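Local structure of beta-lactamase/D-alanine Carboxypeptidase (3RJU) at residues L118-P123 and Y159-Y164; V155-S160 and K272-A277. The protein is probably a serine hydrolase of the beta-lactamase and penicillin-binding protein family, acting as a beta-lactamase or D-alanine carboxypeptidase. All blocks are in the same frame, centred on the assembly; numbering follows the deposited sequence.

Contact 1 of 2, residues L118-P123 and Y159-Y164; sequences LPREQP and YSNLAY. With CIT (citric acid), chain B.
Arg120 and Tyr159 meet obliquely beside the citrate, which is probably from the crystallisation liquor. The arginine chain runs extended from CG to NE, with CG anti to the backbone N (chi1 173°). Tyr159 CD2 lies over one face of the guanidinium, 3.5 Å from Arg120 NH1, and the two planes are 42° apart. At its edge the guanidinium gives a hydrogen bond from Arg120 NH2 to citrate O7, 2.8 Å. Citrate O6 lies over one face of the tyrosine ring. Tyr159 OH reaches citrate O4 weakly and bonds Lys65 and Lys302.

Glu121 bends at chi2 (-78°), and its OE2 takes a bond of 2.7 Å from Asn161 ND2. This nearly straight bond leaves in the amide plane but meets the carboxylate from above. Asn161 OD1 accepts from Lys65, so both ends of the amide have partners, which would set its rotation.

Ser160 OG donates to Pro119 O at 2.7 Å and accepts from Ala163 N, a capping bond. Arg120 O takes both Asn161 N and Leu162 N. Leu162 CD2 packs on Pro119 CG at 4.0 Å.

The chemistry is consistent with the wall of a polar pocket. Tyr-Ser-Asn fits the family's YxN motif, and Glu121 would steady its asparagine.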
# COMPACT_ATOMS: atom_id res chain seq x y z
N LEU A 118 -12.69 12.40 -6.49
CA LEU A 118 -12.10 12.08 -7.78
C LEU A 118 -12.40 10.63 -8.17
O LEU A 118 -12.66 9.79 -7.30
CB LEU A 118 -10.58 12.31 -7.75
CG LEU A 118 -10.12 13.76 -7.64
CD1 LEU A 118 -8.61 13.80 -7.38
CD2 LEU A 118 -10.47 14.53 -8.91
N PRO A 119 -12.36 10.34 -9.47
CA PRO A 119 -12.62 8.95 -9.86
C PRO A 119 -11.45 8.03 -9.51
O PRO A 119 -10.36 8.49 -9.18
CB PRO A 119 -12.80 9.03 -11.38
CG PRO A 119 -12.02 10.24 -11.77
CD PRO A 119 -12.11 11.21 -10.63
N ARG A 120 -11.70 6.73 -9.61
CA ARG A 120 -10.70 5.75 -9.22
C ARG A 120 -9.49 5.79 -10.17
O ARG A 120 -8.35 5.73 -9.72
CB ARG A 120 -11.34 4.36 -9.20
CG ARG A 120 -10.38 3.21 -8.97
CD ARG A 120 -11.16 1.90 -8.92
NE ARG A 120 -10.23 0.79 -8.88
CZ ARG A 120 -10.10 -0.07 -7.88
NH1 ARG A 120 -10.89 -0.00 -6.81
NH2 ARG A 120 -9.18 -1.02 -7.97
N GLU A 121 -9.77 5.88 -11.47
CA GLU A 121 -8.73 6.07 -12.48
C GLU A 121 -9.04 7.29 -13.35
O GLU A 121 -10.19 7.67 -13.53
CB GLU A 121 -8.61 4.86 -13.40
CG GLU A 121 -8.29 3.57 -12.70
CD GLU A 121 -6.84 3.41 -12.31
OE1 GLU A 121 -5.99 4.25 -12.68
OE2 GLU A 121 -6.54 2.42 -11.63
N GLN A 122 -8.00 7.90 -13.91
CA GLN A 122 -8.24 8.84 -14.98
C GLN A 122 -9.01 8.12 -16.08
O GLN A 122 -8.62 7.04 -16.51
CB GLN A 122 -6.93 9.38 -15.54
CG GLN A 122 -7.16 10.46 -16.58
CD GLN A 122 -5.87 11.08 -17.04
OE1 GLN A 122 -4.93 11.20 -16.27
NE2 GLN A 122 -5.81 11.49 -18.31
N PRO A 123 -10.12 8.71 -16.55
CA PRO A 123 -10.87 8.08 -17.65
C PRO A 123 -10.14 8.20 -18.98
O PRO A 123 -9.21 9.00 -19.11
CB PRO A 123 -12.17 8.89 -17.70
CG PRO A 123 -11.80 10.23 -17.10
CD PRO A 123 -10.76 9.94 -16.05
N TYR A 159 -12.38 4.52 -3.37
CA TYR A 159 -10.97 4.17 -3.50
C TYR A 159 -10.45 4.70 -4.83
O TYR A 159 -11.07 4.49 -5.88
CB TYR A 159 -10.85 2.67 -3.49
CG TYR A 159 -9.44 2.15 -3.46
CD1 TYR A 159 -8.75 2.06 -2.26
CD2 TYR A 159 -8.80 1.74 -4.63
CE1 TYR A 159 -7.45 1.56 -2.20
CE2 TYR A 159 -7.50 1.24 -4.59
CZ TYR A 159 -6.83 1.15 -3.37
OH TYR A 159 -5.56 0.63 -3.32
N SER A 160 -9.30 5.37 -4.78
CA SER A 160 -8.76 6.00 -5.97
C SER A 160 -7.24 5.82 -6.11
O SER A 160 -6.48 6.06 -5.15
CB SER A 160 -9.14 7.48 -6.04
OG SER A 160 -8.55 8.09 -7.17
N ASN A 161 -6.83 5.37 -7.28
CA ASN A 161 -5.44 5.39 -7.70
C ASN A 161 -5.04 6.77 -8.20
O ASN A 161 -4.01 7.31 -7.77
CB ASN A 161 -5.22 4.32 -8.76
CG ASN A 161 -5.40 2.92 -8.20
OD1 ASN A 161 -5.03 2.67 -7.05
ND2 ASN A 161 -5.95 2.01 -8.99
N LEU A 162 -5.86 7.34 -9.08
CA LEU A 162 -5.62 8.69 -9.60
C LEU A 162 -5.31 9.69 -8.48
O LEU A 162 -4.33 10.43 -8.55
CB LEU A 162 -6.85 9.17 -10.36
CG LEU A 162 -6.82 10.62 -10.82
CD1 LEU A 162 -5.60 10.85 -11.74
CD2 LEU A 162 -8.14 10.97 -11.53
N ALA A 163 -6.15 9.73 -7.45
CA ALA A 163 -5.97 10.67 -6.36
C ALA A 163 -4.61 10.50 -5.66
O ALA A 163 -3.98 11.48 -5.26
CB ALA A 163 -7.13 10.58 -5.36
N TYR A 164 -4.18 9.24 -5.49
CA TYR A 164 -2.92 8.96 -4.84
C TYR A 164 -1.70 9.35 -5.68
O TYR A 164 -0.67 9.76 -5.14
CB TYR A 164 -2.83 7.49 -4.38
CG TYR A 164 -3.00 7.36 -2.89
CD1 TYR A 164 -1.90 7.42 -2.05
CD2 TYR A 164 -4.27 7.24 -2.31
CE1 TYR A 164 -2.03 7.34 -0.68
CE2 TYR A 164 -4.42 7.16 -0.93
CZ TYR A 164 -3.28 7.20 -0.12
OH TYR A 164 -3.40 7.12 1.24
C1 CIT B . -8.72 -4.79 -6.84
O1 CIT B . -8.00 -5.67 -7.39
O2 CIT B . -9.48 -4.13 -7.55
C2 CIT B . -8.67 -4.55 -5.35
C3 CIT B . -7.74 -3.37 -5.04
O7 CIT B . -8.32 -2.18 -5.62
C4 CIT B . -6.35 -3.59 -5.63
C5 CIT B . -5.40 -2.45 -5.30
O3 CIT B . -4.17 -2.61 -5.30
O4 CIT B . -5.87 -1.31 -5.04
C6 CIT B . -7.68 -3.19 -3.53
O5 CIT B . -7.02 -3.99 -2.85
O6 CIT B . -8.34 -2.26 -2.99

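Contact 2 of 2, residues V155-S160 and K272-A277; sequences VKAAYS and KGMDVA
Ala158 and Lys272 form a parallel beta bridge, a short backbone pairing with a little side-chain packing beside it. It joins the ends of strands 156-158 and 270-272, which make a two-stranded sheet apart from the main antiparallel one. The CA atoms of Ala158 and Lys272 are 4.6 Å apart. Lys272 both gives and accepts. Lys272 N donates to Ala157 O at 2.8 Å. Lys272 O accepts from Tyr159 N at 3.0 Å. Ala158 CA adds a CA-H...O contact to the same oxygen. The pattern continues backward, since Ala157 is also backbone-bonded to Ser270 and Val155 to Val269.

Past the bridge the chain turns at Gly273. Its backbone angles (phi 82°, psi 9°) suit a residue without a side chain. Gly273 passes close to the tyrosine, with Gly273 O 3.7 Å from Tyr159 CB.

Met274, a selenomethionine, brings its end close to Tyr159. Its chain bends at chi2 (-48°) and again at chi3, and it crosses Tyr159 at about a right angle. Met274 SE lies at the ring edge, in the ring plane, 5.3 Å from the centroid of the Tyr159 ring. This is a Met-aromatic contact. Met274 SE is also 3.9 Å from Tyr159 CB, while Met274 CG touches Ala157 CB at 4.1 Å. Leu283 of strand 282-284 packs on both Ala157 and Met274, and His114 stacks on the tyrosine ring.

The tyrosine is thus held at its backbone N, its CB and one ring edge. Ser62 and Lys65 fit the SxxK pattern, and a tyrosine placed near them is consistent with the active site of class C beta-lactamases and related penicillin-binding proteins.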
# COMPACT_ATOMS: atom_id res chain seq x y z
N VAL A 155 -17.12 13.52 2.03
CA VAL A 155 -18.50 13.05 2.11
C VAL A 155 -18.65 11.59 1.73
O VAL A 155 -19.40 10.85 2.38
CB VAL A 155 -19.42 13.94 1.24
CG1 VAL A 155 -20.82 13.34 1.07
CG2 VAL A 155 -19.51 15.33 1.86
N LYS A 156 -17.94 11.18 0.69
CA LYS A 156 -17.96 9.79 0.23
C LYS A 156 -16.53 9.27 0.11
O LYS A 156 -15.63 10.00 -0.34
CB LYS A 156 -18.64 9.68 -1.14
CG LYS A 156 -20.13 9.97 -1.15
CD LYS A 156 -20.71 9.80 -2.54
CE LYS A 156 -22.18 10.17 -2.57
NZ LYS A 156 -22.74 9.88 -3.93
N ALA A 157 -16.30 8.03 0.53
CA ALA A 157 -15.04 7.37 0.22
C ALA A 157 -15.23 6.61 -1.08
O ALA A 157 -16.20 5.88 -1.23
CB ALA A 157 -14.62 6.42 1.32
N ALA A 158 -14.28 6.76 -2.00
CA ALA A 158 -14.27 5.98 -3.22
C ALA A 158 -12.83 5.76 -3.54
O ALA A 158 -12.11 6.69 -3.89
CB ALA A 158 -14.96 6.72 -4.35
N TYR A 159 -12.38 4.52 -3.37
CA TYR A 159 -10.97 4.17 -3.50
C TYR A 159 -10.45 4.70 -4.83
O TYR A 159 -11.07 4.49 -5.88
CB TYR A 159 -10.85 2.67 -3.49
CG TYR A 159 -9.44 2.15 -3.46
CD1 TYR A 159 -8.75 2.06 -2.26
CD2 TYR A 159 -8.80 1.74 -4.63
CE1 TYR A 159 -7.45 1.56 -2.20
CE2 TYR A 159 -7.50 1.24 -4.59
CZ TYR A 159 -6.83 1.15 -3.37
OH TYR A 159 -5.56 0.63 -3.32
N SER A 160 -9.30 5.37 -4.78
CA SER A 160 -8.76 6.00 -5.97
C SER A 160 -7.24 5.82 -6.11
O SER A 160 -6.48 6.06 -5.15
CB SER A 160 -9.14 7.48 -6.04
OG SER A 160 -8.55 8.09 -7.17
N LYS A 272 -16.94 3.16 -1.13
CA LYS A 272 -16.81 2.26 -2.27
C LYS A 272 -15.37 1.82 -2.37
O LYS A 272 -14.45 2.65 -2.34
CB LYS A 272 -17.20 2.96 -3.57
CG LYS A 272 -17.01 2.07 -4.79
CD LYS A 272 -17.24 2.81 -6.09
CE LYS A 272 -17.22 1.81 -7.24
NZ LYS A 272 -17.72 2.41 -8.49
N GLY A 273 -15.16 0.51 -2.53
CA GLY A 273 -13.82 0.02 -2.77
C GLY A 273 -12.95 -0.14 -1.54
O GLY A 273 -11.76 -0.40 -1.70
N MSE A 274 -13.52 -0.01 -0.35
CA MSE A 274 -12.73 -0.00 0.89
C MSE A 274 -12.76 -1.31 1.66
O MSE A 274 -12.02 -1.45 2.63
CB MSE A 274 -13.21 1.10 1.85
CG MSE A 274 -13.24 2.52 1.26
SE MSE A 274 -11.61 3.07 0.32
CE MSE A 274 -10.28 2.67 1.72
N ASP A 275 -13.60 -2.25 1.23
CA ASP A 275 -13.91 -3.41 2.06
C ASP A 275 -13.32 -4.73 1.55
O ASP A 275 -13.84 -5.82 1.83
CB ASP A 275 -15.42 -3.53 2.21
CG ASP A 275 -16.04 -2.27 2.81
OD1 ASP A 275 -15.45 -1.69 3.75
OD2 ASP A 275 -17.12 -1.86 2.32
N VAL A 276 -12.21 -4.63 0.82
CA VAL A 276 -11.63 -5.79 0.14
C VAL A 276 -11.24 -6.92 1.11
O VAL A 276 -11.43 -8.10 0.81
CB VAL A 276 -10.45 -5.37 -0.76
CG1 VAL A 276 -9.72 -6.60 -1.38
CG2 VAL A 276 -10.94 -4.39 -1.84
N ALA A 277 -10.71 -6.55 2.28
CA ALA A 277 -10.27 -7.55 3.25
C ALA A 277 -11.26 -7.68 4.42
O ALA A 277 -10.98 -8.36 5.40
CB ALA A 277 -8.90 -7.19 3.77

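Contacts 1 and 2 share Tyr159 and Ser160, and their centres lie about 11 Å apart. Both are partly buried. Strand 156-158 leads through Tyr159 into helix 162-175. Contact 2 holds the strand end, and contact 1 holds the helix start. Contact 1 buries more surface, 481 Å² against 253 Å². It has more side-chain hydrogen bonding, together with a capping bond and a bound citrate, and an apolar side from Leu118, Pro119, Leu162 and Ala163. Contact 2 depends on two backbone bonds and on apolar or selenium contacts, with the exposed Lys272 at its margin. Together they grip Tyr159 from the 118-123 loop and from the 272-277 loop.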